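Local atomic coordinates of probable transcriptional regulator (Pseudomonas aeruginosa, PDB entry 2FBI), a protein that probably binds DNA as a dimer through a winged helix-turn-helix domain of the MarR family and so regulates transcription. Residues T11-L14 with L15-R18. Sequence-based numbering, arbitrary orientation.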
ATOM      1  N   THR A  11       8.466   0.975  -5.014  1.00 28.12           N
ATOM      2  CA  THR A  11       7.244   1.233  -4.311  1.00 27.52           C
ATOM      3  C   THR A  11       6.047   0.408  -4.882  1.00 29.05           C
ATOM      4  O   THR A  11       5.206  -0.084  -4.103  1.00 29.89           O
ATOM      5  CB  THR A  11       6.888   2.717  -4.405  1.00 28.53           C
ATOM      6  OG1 THR A  11       6.883   3.071  -5.773  1.00 25.96           O
ATOM      7  CG2 THR A  11       7.932   3.634  -3.662  1.00 23.93           C
ATOM      8  N   LEU A  12       5.903   0.332  -6.202  1.00 28.48           N
ATOM      9  CA  LEU A  12       4.886  -0.592  -6.763  1.00 30.25           C
ATOM     10  C   LEU A  12       5.171  -2.029  -6.315  1.00 29.59           C
ATOM     11  O   LEU A  12       4.256  -2.725  -5.859  1.00 29.70           O
ATOM     12  CB  LEU A  12       4.788  -0.454  -8.291  1.00 30.53           C
ATOM     13  CG  LEU A  12       3.770  -1.240  -9.149  1.00 30.40           C
ATOM     14  CD1 LEU A  12       2.389  -1.297  -8.531  1.00 28.68           C
ATOM     15  CD2 LEU A  12       3.725  -0.517 -10.546  1.00 33.80           C
ATOM     16  N   THR A  13       6.444  -2.438  -6.314  1.00 30.71           N
ATOM     17  CA  THR A  13       6.844  -3.807  -5.863  1.00 31.90           C
ATOM     18  C   THR A  13       6.524  -4.093  -4.379  1.00 32.03           C
ATOM     19  O   THR A  13       6.058  -5.185  -4.022  1.00 31.68           O
ATOM     20  CB  THR A  13       8.324  -4.095  -6.198  1.00 32.64           C
ATOM     21  OG1 THR A  13       8.460  -4.046  -7.609  1.00 35.41           O
ATOM     22  CG2 THR A  13       8.790  -5.457  -5.750  1.00 33.38           C
ATOM     23  N   LEU A  14       6.748  -3.109  -3.504  1.00 30.79           N
ATOM     24  CA  LEU A  14       6.261  -3.194  -2.105  1.00 29.85           C
ATOM     25  C   LEU A  14       4.758  -3.496  -1.990  1.00 29.05           C
ATOM     26  O   LEU A  14       4.334  -4.274  -1.159  1.00 28.92           O
ATOM     27  CB  LEU A  14       6.541  -1.862  -1.366  1.00 30.67           C
ATOM     28  CG  LEU A  14       8.022  -1.752  -0.938  1.00 29.44           C
ATOM     29  CD1 LEU A  14       8.494  -0.289  -0.792  1.00 28.38           C
ATOM     30  CD2 LEU A  14       8.235  -2.518   0.324  1.00 25.25           C
ATOM     31  N   LEU A  15       3.977  -2.823  -2.808  1.00 28.22           N
ATOM     32  CA  LEU A  15       2.549  -2.921  -2.805  1.00 29.50           C
ATOM     33  C   LEU A  15       2.029  -4.289  -3.416  1.00 29.68           C
ATOM     34  O   LEU A  15       1.117  -4.920  -2.872  1.00 30.96           O
ATOM     35  CB  LEU A  15       2.071  -1.716  -3.589  1.00 28.70           C
ATOM     36  CG  LEU A  15       0.866  -0.872  -3.221  1.00 34.04           C
ATOM     37  CD1 LEU A  15       0.607  -0.628  -1.698  1.00 33.49           C
ATOM     38  CD2 LEU A  15       0.884   0.438  -4.002  1.00 28.37           C
ATOM     39  N   GLN A  16       2.640  -4.743  -4.493  1.00 29.56           N
ATOM     40  CA  GLN A  16       2.382  -6.114  -5.046  1.00 30.37           C
ATOM     41  C   GLN A  16       2.801  -7.222  -4.077  1.00 30.93           C
ATOM     42  O   GLN A  16       2.028  -8.140  -3.824  1.00 30.60           O
ATOM     43  CB  GLN A  16       3.078  -6.283  -6.399  1.00 29.95           C
ATOM     44  CG  GLN A  16       2.638  -5.276  -7.469  1.00 27.89           C
ATOM     45  CD  GLN A  16       3.566  -5.286  -8.686  1.00 30.22           C
ATOM     46  OE1 GLN A  16       4.749  -5.500  -8.560  1.00 34.45           O
ATOM     47  NE2 GLN A  16       3.031  -4.985  -9.850  1.00 29.71           N
ATOM     48  N   ALA A  17       3.998  -7.112  -3.468  1.00 31.35           N
ATOM     49  CA  ALA A  17       4.334  -8.022  -2.378  1.00 31.82           C
ATOM     50  C   ALA A  17       3.307  -8.030  -1.246  1.00 32.29           C
ATOM     51  O   ALA A  17       2.982  -9.105  -0.728  1.00 32.60           O
ATOM     52  CB  ALA A  17       5.745  -7.787  -1.844  1.00 33.08           C
ATOM     53  N   ARG A  18       2.760  -6.865  -0.896  1.00 31.35           N
ATOM     54  CA  ARG A  18       1.734  -6.798   0.144  1.00 32.67           C
ATOM     55  C   ARG A  18       0.410  -7.473  -0.308  1.00 32.55           C
ATOM     56  O   ARG A  18      -0.294  -8.058   0.522  1.00 34.05           O
ATOM     57  CB  ARG A  18       1.458  -5.328   0.590  1.00 32.13           C
ATOM     58  CG  ARG A  18       0.337  -5.184   1.653  1.00 33.22           C
ATOM     59  CD  ARG A  18      -0.283  -3.714   1.787  1.00 31.66           C
ATOM     60  NE  ARG A  18      -1.420  -3.695   2.718  1.00 33.03           N
ATOM     61  CZ  ARG A  18      -2.696  -3.732   2.337  1.00 33.92           C
ATOM     62  NH1 ARG A  18      -3.023  -3.791   1.049  1.00 39.71           N
ATOM     63  NH2 ARG A  18      -3.667  -3.708   3.224  1.00 30.78           N
TER
HETATM   64  O   HOH W   1       6.674  -3.725 -10.411  1.00 45.18           O
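Gln16 N donates to Leu12 O at 2.9 Å, one of four successive i to i+4 bonds that wind residues 11-18 into two turns of alpha-helix; the bonds from Leu15 N to Thr11 O (3.3 Å) and from Arg18 N to Leu14 O are more bent, at 151° and 144°. Along one flank the Gln16 side chain runs back over the preceding turn. With CG set anti to its own carbonyl carbon (chi1 -59°) and the chain extended beyond, Gln16 CG passes 3.4 Å from Leu12 O, and Gln16 NE2 lies 3.9 Å from Leu12 CG, against CG and CD1 of that leucine. The other amide atom, OE1, faces Thr13: a water donates to Gln16 OE1 at 3.2 Å and, weakly, to Thr13 OG1, whose stronger partner is Ser9 O, just before the helix. Lys138 NZ of the second subunit donates to Gln16 OE1, and Gln16 NE2 donates to Gln59 O of the second subunit. Arg18 extends away to a salt bridge with Glu36; Leu15 and Arg18 pack reciprocally on Arg18 and Leu15 of the second subunit. Helix 10-22 thus lies between helix 36-48 and the second subunit, consistent with the helical dimerisation region of MarR proteins.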